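Local coordinates for protein 3-hydroxyadipyl-CoA dehydrogenase (Escherichia coli, PDB 3MOG) that oxidises (3S)-3-hydroxyadipyl-CoA to 3-oxoadipyl-CoA with NAD+ as hydride acceptor, in the degradation of phenylacetate, at residues Lys350-Ala356 with Gly376-Ile382; Ala219-Ala224 with Leu389-Thr393; Pro213-Asp217 with Gly281-Trp285. All blocks are in the same frame, centred on the assembly; numbering follows the deposited sequence.

Contact 1 of 3, residues Lys350-Ala356 with Gly376-Ile382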
loop_
_atom_site.group_PDB
_atom_site.type_symbol
_atom_site.label_atom_id
_atom_site.label_comp_id
_atom_site.label_asym_id
_atom_site.label_seq_id
_atom_site.Cartn_x
_atom_site.Cartn_y
_atom_site.Cartn_z
ATOM N N LYS C 350 -10.846 32.575 -18.480
ATOM C CA LYS C 350 -9.966 33.738 -18.459
ATOM C C LYS C 350 -8.842 33.612 -17.440
ATOM O O LYS C 350 -7.767 34.166 -17.628
ATOM C CB LYS C 350 -10.770 35.020 -18.242
ATOM C CG LYS C 350 -11.376 35.555 -19.528
ATOM C CD LYS C 350 -12.852 35.871 -19.364
ATOM C CE LYS C 350 -13.543 35.921 -20.721
ATOM N NZ LYS C 350 -15.029 35.851 -20.601
ATOM N N VAL C 351 -9.083 32.869 -16.369
ATOM C CA VAL C 351 -8.055 32.675 -15.360
ATOM C C VAL C 351 -7.012 31.677 -15.843
ATOM O O VAL C 351 -7.339 30.584 -16.300
ATOM C CB VAL C 351 -8.659 32.332 -13.990
ATOM C CG1 VAL C 351 -7.621 31.723 -13.063
ATOM C CG2 VAL C 351 -9.248 33.599 -13.374
ATOM N N VAL C 352 -5.755 32.102 -15.763
ATOM C CA VAL C 352 -4.608 31.367 -16.270
ATOM C C VAL C 352 -3.541 31.344 -15.154
ATOM O O VAL C 352 -3.283 32.384 -14.530
ATOM C CB VAL C 352 -4.094 32.106 -17.532
ATOM C CG1 VAL C 352 -2.608 31.974 -17.715
ATOM C CG2 VAL C 352 -4.836 31.651 -18.771
ATOM N N THR C 353 -2.940 30.182 -14.863
ATOM C CA THR C 353 -1.771 30.190 -13.965
ATOM C C THR C 353 -0.445 30.038 -14.710
ATOM O O THR C 353 -0.383 29.430 -15.781
ATOM C CB THR C 353 -1.863 29.247 -12.705
ATOM O OG1 THR C 353 -1.687 27.876 -13.073
ATOM C CG2 THR C 353 -3.168 29.415 -11.970
ATOM N N ILE C 354 0.607 30.636 -14.151
ATOM C CA ILE C 354 1.935 30.622 -14.771
ATOM C C ILE C 354 3.017 30.395 -13.722
ATOM O O ILE C 354 2.799 30.623 -12.537
ATOM C CB ILE C 354 2.273 31.944 -15.559
ATOM C CG1 ILE C 354 2.520 33.118 -14.600
ATOM C CG2 ILE C 354 1.192 32.283 -16.604
ATOM C CD1 ILE C 354 3.409 34.197 -15.169
ATOM N N ALA C 355 4.170 29.910 -14.164
ATOM C CA ALA C 355 5.323 29.802 -13.288
ATOM C C ALA C 355 6.527 30.156 -14.101
ATOM O O ALA C 355 6.658 29.716 -15.250
ATOM C CB ALA C 355 5.464 28.388 -12.704
ATOM N N ALA C 356 7.379 30.987 -13.511
ATOM C CA ALA C 356 8.633 31.392 -14.128
ATOM C C ALA C 356 9.724 30.491 -13.600
ATOM O O ALA C 356 9.711 30.131 -12.423
ATOM C CB ALA C 356 8.945 32.819 -13.763
ATOM N N GLY C 376 -6.676 39.158 -22.792
ATOM C CA GLY C 376 -7.890 39.084 -21.978
ATOM C C GLY C 376 -7.743 38.282 -20.696
ATOM O O GLY C 376 -8.635 38.279 -19.842
ATOM N N LYS C 377 -6.609 37.614 -20.547
ATOM C CA LYS C 377 -6.442 36.672 -19.453
ATOM C C LYS C 377 -6.033 37.337 -18.151
ATOM O O LYS C 377 -5.315 38.343 -18.155
ATOM C CB LYS C 377 -5.480 35.556 -19.860
ATOM C CG LYS C 377 -6.169 34.529 -20.759
ATOM C CD LYS C 377 -5.275 34.026 -21.868
ATOM C CE LYS C 377 -6.112 33.327 -22.938
ATOM N NZ LYS C 377 -5.328 33.019 -24.169
ATOM N N THR C 378 -6.551 36.794 -17.049
ATOM C CA THR C 378 -6.085 37.122 -15.705
ATOM C C THR C 378 -4.945 36.166 -15.361
ATOM O O THR C 378 -5.149 34.949 -15.274
ATOM C CB THR C 378 -7.191 36.950 -14.644
ATOM O OG1 THR C 378 -8.375 37.654 -15.043
ATOM C CG2 THR C 378 -6.713 37.468 -13.292
ATOM N N VAL C 379 -3.756 36.727 -15.170
ATOM C CA VAL C 379 -2.548 35.953 -14.894
ATOM C C VAL C 379 -2.297 35.809 -13.395
ATOM O O VAL C 379 -2.047 36.802 -12.713
ATOM C CB VAL C 379 -1.308 36.614 -15.540
ATOM C CG1 VAL C 379 -0.067 35.754 -15.339
ATOM C CG2 VAL C 379 -1.543 36.860 -17.009
ATOM N N LEU C 380 -2.361 34.572 -12.890
ATOM C CA LEU C 380 -1.993 34.271 -11.494
ATOM C C LEU C 380 -0.668 33.538 -11.446
ATOM O O LEU C 380 -0.475 32.566 -12.170
ATOM C CB LEU C 380 -3.058 33.415 -10.816
ATOM C CG LEU C 380 -4.443 34.008 -10.599
ATOM C CD1 LEU C 380 -5.402 32.926 -10.206
ATOM C CD2 LEU C 380 -4.415 35.087 -9.530
ATOM N N GLN C 381 0.250 33.997 -10.600
ATOM C CA GLN C 381 1.569 33.379 -10.523
ATOM C C GLN C 381 1.686 32.417 -9.344
ATOM O O GLN C 381 1.383 32.787 -8.203
ATOM C CB GLN C 381 2.672 34.438 -10.461
ATOM C CG GLN C 381 4.044 33.878 -10.775
ATOM C CD GLN C 381 5.120 34.942 -10.940
ATOM O OE1 GLN C 381 4.845 36.149 -10.933
ATOM N NE2 GLN C 381 6.360 34.491 -11.107
ATOM N N ILE C 382 2.130 31.186 -9.623
ATOM C CA ILE C 382 2.257 30.149 -8.586
ATOM C C ILE C 382 3.654 29.527 -8.592
ATOM O O ILE C 382 4.499 29.934 -9.383
ATOM C CB ILE C 382 1.165 29.059 -8.743
ATOM C CG1 ILE C 382 1.335 28.283 -10.049
ATOM C CG2 ILE C 382 -0.243 29.681 -8.692
ATOM C CD1 ILE C 382 0.313 27.127 -10.232
HETATM O O HOH W 1 6.440 31.554 -10.600
#
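Two parallel strands, 351-356 and 378-381, belong to a beta-alpha-beta unit in the reduced Rossmann-fold domain; helix 362-373 makes the crossover, and 378-381 is one of two outermost strands of its sheet within this chain. Gly376 brings the chain in with a phi of 98°, where a side chain would jam against the preceding carbonyl. Lys377 lays its CG 3.7 Å from Val352 CG2. At Thr378 the ladder begins: its N donates to Lys350 O (3.0 Å), and its O accepts from Val352 N (3.0 Å). Val379 turns to the face covered by helix 362-373, its CG1 3.8 Å from Ile354 CG1. Leu380 lies on the other face, CD1 3.8 Å from Val351 CG1, while Leu380 N donates to Val352 O (2.9 Å) and Leu380 O accepts from Ile354 N (3.0 Å). Past Gln381, Ile382 N donates a hydrogen bond to Ile354 O (3.0 Å). One water accepts from Ala356 N (3.1 Å) and Gln381 NE2 (3.0 Å) and donates to Ile382 O (2.8 Å).

Contact 2 of 3, residues Ala219-Ala224 with Leu389-Thr393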
loop_
_atom_site.group_PDB
_atom_site.type_symbol
_atom_site.label_atom_id
_atom_site.label_comp_id
_atom_site.label_asym_id
_atom_site.label_seq_id
_atom_site.Cartn_x
_atom_site.Cartn_y
_atom_site.Cartn_z
ATOM N N ALA C 219 -8.265 28.890 -10.359
ATOM C CA ALA C 219 -7.773 28.217 -11.549
ATOM C C ALA C 219 -8.765 27.158 -12.004
ATOM O O ALA C 219 -9.102 27.083 -13.179
ATOM C CB ALA C 219 -6.409 27.588 -11.290
ATOM N N LEU C 220 -9.253 26.359 -11.060
ATOM C CA LEU C 220 -10.123 25.241 -11.400
ATOM C C LEU C 220 -11.531 25.694 -11.819
ATOM O O LEU C 220 -12.101 25.138 -12.753
ATOM C CB LEU C 220 -10.146 24.200 -10.271
ATOM C CG LEU C 220 -9.068 23.089 -10.247
ATOM C CD1 LEU C 220 -9.168 22.170 -11.465
ATOM C CD2 LEU C 220 -7.634 23.597 -10.118
ATOM N N ARG C 221 -12.062 26.725 -11.167
ATOM C CA ARG C 221 -13.380 27.270 -11.525
ATOM C C ARG C 221 -13.354 28.238 -12.721
ATOM O O ARG C 221 -14.121 28.081 -13.661
ATOM C CB ARG C 221 -14.087 27.903 -10.305
ATOM C CG ARG C 221 -15.267 28.856 -10.627
ATOM C CD ARG C 221 -15.960 29.419 -9.362
ATOM N NE ARG C 221 -15.021 29.577 -8.251
ATOM C CZ ARG C 221 -14.298 30.667 -8.001
ATOM N NH1 ARG C 221 -13.457 30.678 -6.967
ATOM N NH2 ARG C 221 -14.405 31.737 -8.776
ATOM N N ASP C 222 -12.478 29.235 -12.687
ATOM C CA ASP C 222 -12.513 30.266 -13.727
ATOM C C ASP C 222 -11.501 30.030 -14.847
ATOM O O ASP C 222 -11.519 30.740 -15.850
ATOM C CB ASP C 222 -12.363 31.670 -13.128
ATOM C CG ASP C 222 -13.467 32.013 -12.141
ATOM O OD1 ASP C 222 -13.138 32.473 -11.031
ATOM O OD2 ASP C 222 -14.655 31.812 -12.463
ATOM N N GLY C 223 -10.628 29.035 -14.665
ATOM C CA GLY C 223 -9.769 28.554 -15.733
ATOM C C GLY C 223 -10.375 27.338 -16.416
ATOM O O GLY C 223 -10.663 27.378 -17.612
ATOM N N ALA C 224 -10.590 26.264 -15.653
ATOM C CA ALA C 224 -11.041 24.979 -16.221
ATOM C C ALA C 224 -12.555 24.875 -16.405
ATOM O O ALA C 224 -13.040 23.950 -17.034
ATOM C CB ALA C 224 -10.530 23.807 -15.380
ATOM N N LEU C 389 -1.880 22.986 -12.226
ATOM C CA LEU C 389 -3.124 22.798 -11.469
ATOM C C LEU C 389 -4.259 22.216 -12.285
ATOM O O LEU C 389 -4.756 21.126 -11.989
ATOM C CB LEU C 389 -3.577 24.119 -10.820
ATOM C CG LEU C 389 -2.664 24.742 -9.761
ATOM C CD1 LEU C 389 -3.267 26.027 -9.215
ATOM C CD2 LEU C 389 -2.361 23.748 -8.607
ATOM N N ILE C 390 -4.661 22.964 -13.299
ATOM C CA ILE C 390 -5.785 22.633 -14.138
ATOM C C ILE C 390 -5.473 21.354 -14.895
ATOM O O ILE C 390 -6.218 20.384 -14.780
ATOM C CB ILE C 390 -6.076 23.794 -15.126
ATOM C CG1 ILE C 390 -6.654 25.003 -14.382
ATOM C CG2 ILE C 390 -6.989 23.344 -16.257
ATOM C CD1 ILE C 390 -6.606 26.322 -15.202
ATOM N N TRP C 391 -4.354 21.344 -15.626
ATOM C CA TRP C 391 -4.002 20.209 -16.472
ATOM C C TRP C 391 -3.708 18.971 -15.658
ATOM O O TRP C 391 -4.119 17.884 -16.041
ATOM C CB TRP C 391 -2.877 20.543 -17.471
ATOM C CG TRP C 391 -3.448 21.236 -18.680
ATOM C CD1 TRP C 391 -3.709 22.575 -18.814
ATOM C CD2 TRP C 391 -3.898 20.618 -19.892
ATOM N NE1 TRP C 391 -4.272 22.829 -20.045
ATOM C CE2 TRP C 391 -4.401 21.647 -20.726
ATOM C CE3 TRP C 391 -3.916 19.295 -20.361
ATOM C CZ2 TRP C 391 -4.919 21.393 -21.998
ATOM C CZ3 TRP C 391 -4.426 19.041 -21.632
ATOM C CH2 TRP C 391 -4.923 20.090 -22.436
ATOM N N ARG C 392 -3.044 19.153 -14.517
ATOM C CA ARG C 392 -2.704 18.044 -13.619
ATOM C C ARG C 392 -3.964 17.370 -13.066
ATOM O O ARG C 392 -4.044 16.132 -13.031
ATOM C CB ARG C 392 -1.801 18.553 -12.485
ATOM C CG ARG C 392 -1.428 17.513 -11.452
ATOM C CD ARG C 392 -0.143 17.868 -10.796
ATOM N NE ARG C 392 0.150 16.967 -9.680
ATOM C CZ ARG C 392 1.294 16.962 -9.009
ATOM N NH1 ARG C 392 2.254 17.808 -9.369
ATOM N NH2 ARG C 392 1.482 16.112 -7.985
ATOM N N THR C 393 -4.951 18.193 -12.685
ATOM C CA THR C 393 -6.209 17.722 -12.083
ATOM C C THR C 393 -7.120 17.058 -13.118
ATOM O O THR C 393 -7.736 16.016 -12.845
ATOM C CB THR C 393 -6.981 18.881 -11.392
ATOM O OG1 THR C 393 -6.170 19.452 -10.350
ATOM C CG2 THR C 393 -8.290 18.399 -10.791
#
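Ile390 is the main bump here. It sits in the first turn of helix 390-406 and pushes into a shallow hollow at the C-terminal end of helix 213-223, floored by small residues. Its CD1 comes to 3.3 Å from Ala219 O and 3.9 Å from Gly223 CA, and its CG2 rests 3.7 Å from Ala224 CB. Gly223 suits this fit and its own helix alike: a CB there would fall 2.6 Å from Ile390 CD1 and 2.4 Å from Ala219 O, both clashes. Ala219 adds a wall, with CB 4.0 Å from Ile390 CG1 and 4.1 Å from Leu389 CD1.

Leu220 is the bump going the other way. Its side chain slots between Leu389 and Thr393, one helical turn apart, with CD2 4.2 Å from Leu389 CB and CD1 3.9 Å from Thr393 CG2. Thr393 can offer that methyl because its hydroxyl is turned back on its own helix, OG1 donating to Leu389 O at 2.7 Å.

The hollow owes part of its form to a pi-type turn at 219-223, where Ala224 N bonds Ala219 O at 3.0 Å. Leu389 is the N-cap residue of its helix, and Asp345 accepts hydrogen bonds from the backbone N atoms of Leu389, Ile390 and Trp391. The contact packs a helix of the first C-terminal family domain against the first turn of helix 390-406, in the second such domain, with every touching residue buried. The side chains meet through carbon atoms and no polar bond joins the two segments, so close fit and exclusion of water hold the pair.

Contact 3 of 3, residues Pro213-Asp217 with Gly281-Trp285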
loop_
_atom_site.group_PDB
_atom_site.type_symbol
_atom_site.label_atom_id
_atom_site.label_comp_id
_atom_site.label_asym_id
_atom_site.label_seq_id
_atom_site.Cartn_x
_atom_site.Cartn_y
_atom_site.Cartn_z
ATOM N N PRO C 213 -5.149 28.620 -1.193
ATOM C CA PRO C 213 -6.335 27.832 -1.567
ATOM C C PRO C 213 -7.269 28.549 -2.540
ATOM O O PRO C 213 -7.857 27.906 -3.424
ATOM C CB PRO C 213 -7.049 27.577 -0.236
ATOM C CG PRO C 213 -6.281 28.329 0.820
ATOM C CD PRO C 213 -4.926 28.634 0.269
ATOM N N GLU C 214 -7.386 29.866 -2.372
ATOM C CA GLU C 214 -8.186 30.741 -3.241
ATOM C C GLU C 214 -7.679 30.728 -4.671
ATOM O O GLU C 214 -8.449 30.878 -5.603
ATOM C CB GLU C 214 -8.156 32.212 -2.752
ATOM C CG GLU C 214 -8.250 32.421 -1.257
ATOM C CD GLU C 214 -6.882 32.511 -0.592
ATOM O OE1 GLU C 214 -6.098 33.422 -0.944
ATOM O OE2 GLU C 214 -6.596 31.673 0.290
ATOM N N VAL C 215 -6.370 30.579 -4.838
ATOM C CA VAL C 215 -5.762 30.583 -6.165
ATOM C C VAL C 215 -6.024 29.229 -6.866
ATOM O O VAL C 215 -6.390 29.196 -8.049
ATOM C CB VAL C 215 -4.259 30.970 -6.086
ATOM C CG1 VAL C 215 -3.570 30.828 -7.432
ATOM C CG2 VAL C 215 -4.111 32.413 -5.588
ATOM N N ILE C 216 -5.869 28.130 -6.120
ATOM C CA ILE C 216 -6.203 26.793 -6.613
ATOM C C ILE C 216 -7.667 26.732 -7.042
ATOM O O ILE C 216 -7.966 26.279 -8.150
ATOM C CB ILE C 216 -5.953 25.709 -5.543
ATOM C CG1 ILE C 216 -4.512 25.791 -5.025
ATOM C CG2 ILE C 216 -6.308 24.329 -6.099
ATOM C CD1 ILE C 216 -4.170 24.834 -3.854
ATOM N N ASP C 217 -8.571 27.218 -6.184
ATOM C CA ASP C 217 -10.003 27.266 -6.518
ATOM C C ASP C 217 -10.340 28.141 -7.738
ATOM O O ASP C 217 -11.267 27.835 -8.501
ATOM C CB ASP C 217 -10.836 27.728 -5.319
ATOM C CG ASP C 217 -10.975 26.656 -4.242
ATOM O OD1 ASP C 217 -10.613 25.483 -4.472
ATOM O OD2 ASP C 217 -11.445 26.997 -3.146
ATOM N N GLY C 281 -12.979 26.143 8.021
ATOM C CA GLY C 281 -12.454 24.932 7.411
ATOM C C GLY C 281 -11.124 25.264 6.789
ATOM O O GLY C 281 -10.190 25.674 7.486
ATOM N N VAL C 282 -11.044 25.088 5.472
ATOM C CA VAL C 282 -9.943 25.636 4.693
ATOM C C VAL C 282 -10.074 27.153 4.784
ATOM O O VAL C 282 -9.085 27.866 4.967
ATOM C CB VAL C 282 -10.009 25.181 3.209
ATOM C CG1 VAL C 282 -9.072 25.991 2.347
ATOM C CG2 VAL C 282 -9.672 23.712 3.084
ATOM N N TYR C 283 -11.314 27.620 4.691
ATOM C CA TYR C 283 -11.637 29.035 4.744
ATOM C C TYR C 283 -12.350 29.415 6.028
ATOM O O TYR C 283 -12.891 28.556 6.738
ATOM C CB TYR C 283 -12.537 29.407 3.570
ATOM C CG TYR C 283 -11.893 29.161 2.242
ATOM C CD1 TYR C 283 -12.219 28.030 1.496
ATOM C CD2 TYR C 283 -10.943 30.044 1.732
ATOM C CE1 TYR C 283 -11.625 27.790 0.270
ATOM C CE2 TYR C 283 -10.343 29.813 0.505
ATOM C CZ TYR C 283 -10.692 28.677 -0.224
ATOM O OH TYR C 283 -10.107 28.425 -1.444
ATOM N N ASP C 284 -12.343 30.721 6.299
ATOM C CA ASP C 284 -13.138 31.335 7.358
ATOM C C ASP C 284 -14.467 31.748 6.752
ATOM O O ASP C 284 -14.503 32.524 5.794
ATOM C CB ASP C 284 -12.411 32.562 7.914
ATOM C CG ASP C 284 -12.795 32.870 9.341
ATOM O OD1 ASP C 284 -14.011 32.975 9.624
ATOM O OD2 ASP C 284 -11.876 33.003 10.180
ATOM N N TRP C 285 -15.557 31.227 7.301
ATOM C CA TRP C 285 -16.875 31.487 6.733
ATOM C C TRP C 285 -17.645 32.619 7.426
ATOM O O TRP C 285 -18.781 32.935 7.046
ATOM C CB TRP C 285 -17.682 30.192 6.649
ATOM C CG TRP C 285 -17.157 29.302 5.566
ATOM C CD1 TRP C 285 -16.139 28.391 5.671
ATOM C CD2 TRP C 285 -17.588 29.264 4.203
ATOM N NE1 TRP C 285 -15.923 27.781 4.460
ATOM C CE2 TRP C 285 -16.798 28.294 3.541
ATOM C CE3 TRP C 285 -18.571 29.950 3.476
ATOM C CZ2 TRP C 285 -16.963 27.989 2.185
ATOM C CZ3 TRP C 285 -18.734 29.649 2.125
ATOM C CH2 TRP C 285 -17.929 28.675 1.495
#
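Within the first 3-hydroxyacyl-CoA dehydrogenase C-terminal domain, a loop that follows helix 263-270 reaches across to the first turn of helix 213-223, and Tyr283 does most of the reaching. It has the largest area covered in this contact, 87 Å². Its CA-to-CB bond points sideways, but the ring extends until the hydroxyl meets the helix. There Pro213, at the head of the helix and next in covered area, packs its CB 3.8 Å from Tyr283 CZ. The same CB lies 3.6 Å from Val282 CG1, so the proline touches two successive residues of the loop. Glu214 adds its aliphatic part at the ring edge, CG 3.8 Å from Tyr283 CE2.

Both partners also bond to helix 230-237. Asp235 accepts hydrogen bonds from the backbone N atoms of Val282 and Tyr283, while the carboxylate of Asp217 takes those of Leu231 and Glu232. Asp217 therefore sits between the helix N terminus it faces and the phenol. The packing is at the surface, yet it is pinned at one polar point: Tyr283 OH donates to Asp217 OD2, near the plane of the ring, at 2.6 Å.

Reading from the N terminus, helix 213-223 comes first and serves twice: its opening turn enters contact 3, and the later part, 219-224, contact 2. Contact 3 closes its loop at 281-285, inside the span of contact 2 but starting before it, so these two cross. The chain then builds the six-stranded sheet, where contact 1 closes 350-356 onto 376-382, nested within the long loop that contact 2 finally closes at 389-393. Contacts 3 and 1 are in series. Contact 2 joins the two C-terminal domains, and packing between the contacts brings in the reduced Rossmann domain: Ala219 on Thr353, Val215 on Leu380 and Ile382, Leu389 on Ile382.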